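Local atomic coordinates of hypothetical protein PH0250 (Pyrococcus horikoshii, PDB entry 2EKD), a protein that is of unknown function but belongs to a Pyrococcus family of the P-loop NTPase clan and is probably related to KaiC-like proteins. Residues 15-20 with 147-152; 42-47 with 112-117. All coordinates share one frame; numbering follows the deposited sequence.

Contact 1: residues 15-20 with 147-152; sequences GETVLV and EERIAF
Thr-17 and Ala-151 sit side by side in parallel strands, 17-20 and 149-152, whose axes approach to 4.8 Å at 19°. The amide N of Gly-15 bonds to Arg-149 O at 2.9 Å, and Ala-151 then spends both its backbone groups on this neighbour, its N on Glu-16 O (3.1 Å) and its O on Val-18 N (2.7 Å). The Arg-149 chain is bent at chi2 (-66°), which turns CD aside; farther out, one face of the guanidinium lies over Ala-151 CB, offset toward the rim. From there NH1 gives a weak second bond to Glu-16 O at 3.1 Å, while Thr-17 OG1 lies in the guanidinium plane, 3.2 Å from NH2. An alanine at Arg-149 would probably leave Glu-16 O with just the Ala-151 amide across this contact and open a gap over Ala-151 CB. On the opposite face the strands meet through apolar side chains. Val-18 and Phe-152 run alongside each other, CB to ring CD1 at 3.7 Å, and Val-20 CG2 meets the ring at its edge, 4.1 Å from CD1. Phe-12 makes an edge-to-face pair with the same ring. Strand 17-22 lies between 149-156 and 177-182 in a largely parallel sheet, an alpha/beta fold consistent with the P-loop NTPase clan.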
loop_
_atom_site.group_PDB
_atom_site.type_symbol
_atom_site.label_atom_id
_atom_site.label_comp_id
_atom_site.label_asym_id
_atom_site.label_seq_id
_atom_site.Cartn_x
_atom_site.Cartn_y
_atom_site.Cartn_z
ATOM N N GLY F 15 33.930 12.702 -16.639
ATOM C CA GLY F 15 33.732 12.650 -15.205
ATOM C C GLY F 15 32.271 12.518 -14.822
ATOM O O GLY F 15 31.958 12.248 -13.660
ATOM N N GLU F 16 31.370 12.708 -15.784
ATOM C CA GLU F 16 29.945 12.597 -15.486
ATOM C C GLU F 16 29.464 11.167 -15.305
ATOM O O GLU F 16 30.026 10.220 -15.859
ATOM C CB GLU F 16 29.081 13.224 -16.585
ATOM C CG GLU F 16 28.921 14.733 -16.514
ATOM C CD GLU F 16 27.671 15.223 -17.241
ATOM O OE1 GLU F 16 26.544 14.930 -16.772
ATOM O OE2 GLU F 16 27.810 15.896 -18.283
ATOM N N THR F 17 28.415 11.027 -14.508
ATOM C CA THR F 17 27.775 9.740 -14.312
ATOM C C THR F 17 26.361 10.012 -14.805
ATOM O O THR F 17 25.637 10.836 -14.241
ATOM C CB THR F 17 27.759 9.302 -12.844
ATOM O OG1 THR F 17 29.102 9.022 -12.425
ATOM C CG2 THR F 17 26.916 8.038 -12.683
ATOM N N VAL F 18 25.990 9.338 -15.884
ATOM C CA VAL F 18 24.685 9.516 -16.491
ATOM C C VAL F 18 23.777 8.324 -16.237
ATOM O O VAL F 18 24.105 7.187 -16.575
ATOM C CB VAL F 18 24.820 9.723 -18.016
ATOM C CG1 VAL F 18 23.500 10.154 -18.602
ATOM C CG2 VAL F 18 25.911 10.747 -18.309
ATOM N N LEU F 19 22.627 8.588 -15.636
ATOM C CA LEU F 19 21.677 7.531 -15.369
ATOM C C LEU F 19 20.765 7.444 -16.591
ATOM O O LEU F 19 20.182 8.445 -17.009
ATOM C CB LEU F 19 20.872 7.869 -14.114
ATOM C CG LEU F 19 20.031 6.760 -13.476
ATOM C CD1 LEU F 19 20.909 5.555 -13.137
ATOM C CD2 LEU F 19 19.367 7.311 -12.223
ATOM N N VAL F 20 20.677 6.256 -17.177
ATOM C CA VAL F 20 19.825 6.026 -18.337
ATOM C C VAL F 20 18.662 5.141 -17.880
ATOM O O VAL F 20 18.814 3.923 -17.724
ATOM C CB VAL F 20 20.598 5.308 -19.471
ATOM C CG1 VAL F 20 19.679 5.072 -20.670
ATOM C CG2 VAL F 20 21.809 6.141 -19.880
ATOM N N GLU F 147 37.581 11.788 -14.354
ATOM C CA GLU F 147 37.684 12.191 -15.744
ATOM C C GLU F 147 38.155 11.152 -16.746
ATOM O O GLU F 147 38.156 11.415 -17.945
ATOM C CB GLU F 147 38.559 13.440 -15.823
ATOM C CG GLU F 147 38.009 14.579 -14.972
ATOM C CD GLU F 147 38.871 15.823 -15.008
ATOM O OE1 GLU F 147 40.031 15.764 -14.542
ATOM O OE2 GLU F 147 38.387 16.864 -15.502
ATOM N N GLU F 148 38.550 9.973 -16.284
ATOM C CA GLU F 148 38.987 8.959 -17.235
ATOM C C GLU F 148 37.814 8.423 -18.052
ATOM O O GLU F 148 38.022 7.746 -19.059
ATOM C CB GLU F 148 39.691 7.796 -16.532
ATOM C CG GLU F 148 39.454 7.719 -15.044
ATOM C CD GLU F 148 40.254 8.751 -14.274
ATOM O OE1 GLU F 148 41.495 8.755 -14.410
ATOM O OE2 GLU F 148 39.648 9.553 -13.531
ATOM N N ARG F 149 36.585 8.728 -17.639
ATOM C CA ARG F 149 35.436 8.233 -18.383
ATOM C C ARG F 149 34.141 9.012 -18.188
ATOM O O ARG F 149 34.061 9.941 -17.385
ATOM C CB ARG F 149 35.170 6.769 -18.010
ATOM C CG ARG F 149 34.201 6.576 -16.828
ATOM C CD ARG F 149 34.764 7.096 -15.504
ATOM N NE ARG F 149 33.765 7.017 -14.443
ATOM C CZ ARG F 149 32.822 7.930 -14.223
ATOM N NH1 ARG F 149 32.752 9.018 -14.980
ATOM N NH2 ARG F 149 31.906 7.725 -13.284
ATOM N N ILE F 150 33.139 8.607 -18.962
ATOM C CA ILE F 150 31.783 9.137 -18.887
ATOM C C ILE F 150 30.999 7.839 -18.754
ATOM O O ILE F 150 30.978 7.033 -19.686
ATOM C CB ILE F 150 31.319 9.841 -20.186
ATOM C CG1 ILE F 150 32.148 11.103 -20.446
ATOM C CG2 ILE F 150 29.842 10.240 -20.054
ATOM C CD1 ILE F 150 31.560 11.987 -21.536
ATOM N N ALA F 151 30.391 7.623 -17.590
ATOM C CA ALA F 151 29.629 6.404 -17.339
ATOM C C ALA F 151 28.139 6.563 -17.648
ATOM O O ALA F 151 27.528 7.592 -17.343
ATOM C CB ALA F 151 29.815 5.969 -15.889
ATOM N N PHE F 152 27.565 5.536 -18.264
ATOM C CA PHE F 152 26.148 5.525 -18.597
ATOM C C PHE F 152 25.535 4.312 -17.903
ATOM O O PHE F 152 25.714 3.186 -18.361
ATOM C CB PHE F 152 25.945 5.393 -20.113
ATOM C CG PHE F 152 26.321 6.625 -20.896
ATOM C CD1 PHE F 152 25.424 7.681 -21.037
ATOM C CD2 PHE F 152 27.572 6.731 -21.490
ATOM C CE1 PHE F 152 25.768 8.824 -21.760
ATOM C CE2 PHE F 152 27.928 7.872 -22.212
ATOM C CZ PHE F 152 27.023 8.920 -22.347
#

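Contact 2: residues 42-47 with 112-117; sequences PIVVDD and YPVINP
Pro-117 sets its ring atom CD against the backbone carbonyl of Val-44, 3.1 Å from Val-44 O. In a regular parallel pairing that carbonyl would receive the backbone N-H of residue 117, but a proline has none to give. Asn-116 steps in: its CG is anti to the backbone N (chi1 -175°), and ND2 reaches Val-44 O at 2.7 Å from 39° above the carbonyl plane. The same ND2 makes a weak bond to Asp-46 OD2 at 3.1 Å, carboxylate and amide planes standing 87° apart; the other oxygen, Asp-46 OD1, has a weak hydrogen bond with Tyr-102 OH. Pro-117 still serves as an acceptor, its O taking the N-H of Asp-46, while Leu-32 of helix 29-37 packs on its ring. Val-44 donates its N to Ile-115 O at 3.0 Å and rests CG2 4.4 Å from Val-114 CB. Pro-42 accepts from Ile-115 N, and its ring lies against segment 112-117, CB 3.9 Å from Val-114 CG1 and CD 3.6 Å from Pro-113 O. The chemistry is one of substitution: the backbone donor lost at Pro-117 is replaced by a side-chain amide, which is held by Val-44 O and, more weakly, by Asp-46 OD2.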
loop_
_atom_site.group_PDB
_atom_site.type_symbol
_atom_site.label_atom_id
_atom_site.label_comp_id
_atom_site.label_asym_id
_atom_site.label_seq_id
_atom_site.Cartn_x
_atom_site.Cartn_y
_atom_site.Cartn_z
ATOM N N PRO F 42 37.338 4.942 -26.869
ATOM C CA PRO F 42 37.363 3.538 -26.446
ATOM C C PRO F 42 36.136 3.215 -25.584
ATOM O O PRO F 42 35.778 3.987 -24.692
ATOM C CB PRO F 42 38.665 3.442 -25.643
ATOM C CG PRO F 42 39.536 4.490 -26.286
ATOM C CD PRO F 42 38.573 5.637 -26.466
ATOM N N ILE F 43 35.506 2.073 -25.856
ATOM C CA ILE F 43 34.329 1.631 -25.111
ATOM C C ILE F 43 34.674 0.548 -24.087
ATOM O O ILE F 43 35.335 -0.431 -24.415
ATOM C CB ILE F 43 33.256 1.024 -26.046
ATOM C CG1 ILE F 43 32.734 2.075 -27.034
ATOM C CG2 ILE F 43 32.118 0.440 -25.209
ATOM C CD1 ILE F 43 31.893 3.162 -26.405
ATOM N N VAL F 44 34.222 0.727 -22.851
ATOM C CA VAL F 44 34.435 -0.266 -21.806
ATOM C C VAL F 44 33.096 -0.491 -21.107
ATOM O O VAL F 44 32.501 0.436 -20.548
ATOM C CB VAL F 44 35.476 0.180 -20.766
ATOM C CG1 VAL F 44 35.575 -0.861 -19.654
ATOM C CG2 VAL F 44 36.831 0.344 -21.430
ATOM N N VAL F 45 32.627 -1.730 -21.153
ATOM C CA VAL F 45 31.356 -2.095 -20.550
ATOM C C VAL F 45 31.517 -2.802 -19.200
ATOM O O VAL F 45 32.321 -3.724 -19.058
ATOM C CB VAL F 45 30.560 -3.035 -21.494
ATOM C CG1 VAL F 45 29.258 -3.470 -20.833
ATOM C CG2 VAL F 45 30.285 -2.340 -22.825
ATOM N N ASP F 46 30.768 -2.346 -18.204
ATOM C CA ASP F 46 30.779 -2.993 -16.899
ATOM C C ASP F 46 29.527 -3.870 -16.944
ATOM O O ASP F 46 28.398 -3.375 -16.895
ATOM C CB ASP F 46 30.694 -1.969 -15.766
ATOM C CG ASP F 46 31.970 -1.165 -15.618
ATOM O OD1 ASP F 46 33.058 -1.747 -15.811
ATOM O OD2 ASP F 46 31.897 0.038 -15.297
ATOM N N ASP F 47 29.747 -5.171 -17.073
ATOM C CA ASP F 47 28.665 -6.136 -17.189
ATOM C C ASP F 47 28.289 -6.789 -15.861
ATOM O O ASP F 47 28.985 -7.679 -15.361
ATOM C CB ASP F 47 29.069 -7.184 -18.228
ATOM C CG ASP F 47 28.034 -8.262 -18.412
ATOM O OD1 ASP F 47 26.874 -8.073 -17.986
ATOM O OD2 ASP F 47 28.388 -9.301 -19.005
ATOM N N TYR F 112 42.316 7.170 -22.366
ATOM C CA TYR F 112 41.425 7.999 -21.562
ATOM C C TYR F 112 41.079 9.212 -22.415
ATOM O O TYR F 112 41.947 9.752 -23.097
ATOM C CB TYR F 112 42.133 8.457 -20.279
ATOM C CG TYR F 112 42.458 7.343 -19.304
ATOM C CD1 TYR F 112 41.662 6.199 -19.223
ATOM C CD2 TYR F 112 43.560 7.437 -18.453
ATOM C CE1 TYR F 112 41.953 5.176 -18.324
ATOM C CE2 TYR F 112 43.862 6.418 -17.545
ATOM C CZ TYR F 112 43.054 5.290 -17.488
ATOM O OH TYR F 112 43.342 4.278 -16.598
ATOM N N PRO F 113 39.805 9.646 -22.408
ATOM C CA PRO F 113 38.658 9.106 -21.670
ATOM C C PRO F 113 37.955 7.977 -22.423
ATOM O O PRO F 113 38.106 7.837 -23.639
ATOM C CB PRO F 113 37.757 10.318 -21.527
ATOM C CG PRO F 113 37.920 10.964 -22.865
ATOM C CD PRO F 113 39.429 10.903 -23.085
ATOM N N VAL F 114 37.177 7.180 -21.699
ATOM C CA VAL F 114 36.444 6.081 -22.317
ATOM C C VAL F 114 34.947 6.227 -22.061
ATOM O O VAL F 114 34.539 6.818 -21.060
ATOM C CB VAL F 114 36.896 4.692 -21.759
ATOM C CG1 VAL F 114 38.407 4.528 -21.890
ATOM C CG2 VAL F 114 36.484 4.552 -20.313
ATOM N N ILE F 115 34.134 5.715 -22.977
ATOM C CA ILE F 115 32.686 5.742 -22.803
ATOM C C ILE F 115 32.468 4.461 -22.007
ATOM O O ILE F 115 32.885 3.380 -22.430
ATOM C CB ILE F 115 31.945 5.696 -24.156
ATOM C CG1 ILE F 115 32.289 6.952 -24.970
ATOM C CG2 ILE F 115 30.438 5.611 -23.932
ATOM C CD1 ILE F 115 32.044 8.259 -24.231
ATOM N N ASN F 116 31.828 4.594 -20.850
ATOM C CA ASN F 116 31.638 3.473 -19.935
ATOM C C ASN F 116 30.188 3.071 -19.645
ATOM O O ASN F 116 29.586 3.545 -18.684
ATOM C CB ASN F 116 32.355 3.821 -18.619
ATOM C CG ASN F 116 32.333 2.695 -17.607
ATOM O OD1 ASN F 116 32.544 2.928 -16.417
ATOM N ND2 ASN F 116 32.095 1.466 -18.069
ATOM N N PRO F 117 29.606 2.201 -20.482
ATOM C CA PRO F 117 28.225 1.780 -20.233
ATOM C C PRO F 117 28.216 0.744 -19.115
ATOM O O PRO F 117 28.948 -0.241 -19.177
ATOM C CB PRO F 117 27.799 1.162 -21.568
ATOM C CG PRO F 117 28.703 1.851 -22.576
ATOM C CD PRO F 117 30.018 1.844 -21.850
#

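Both contacts belong to one sheet, in which the strand order is 44-48, 114-119, 149-156, 17-22; the centres of the two contacts lie about 9 Å apart. The inner strands of the two pairs are themselves neighbours: Glu-148 O of contact 1 is 2.8 Å from Val-114 N of contact 2, and Ile-150 O is 2.8 Å from Asn-116 N, both probable hydrogen bonds. Side chains follow suit, with Arg-149 and Ala-151 touching Asn-116 and Phe-152 touching Ile-115. Asn-116 thus serves both contacts, its backbone N probably bonded to Ile-150 O and its side-chain amide to strand 44-48. Along the chain contact 2 is nested within the span bridged by contact 1.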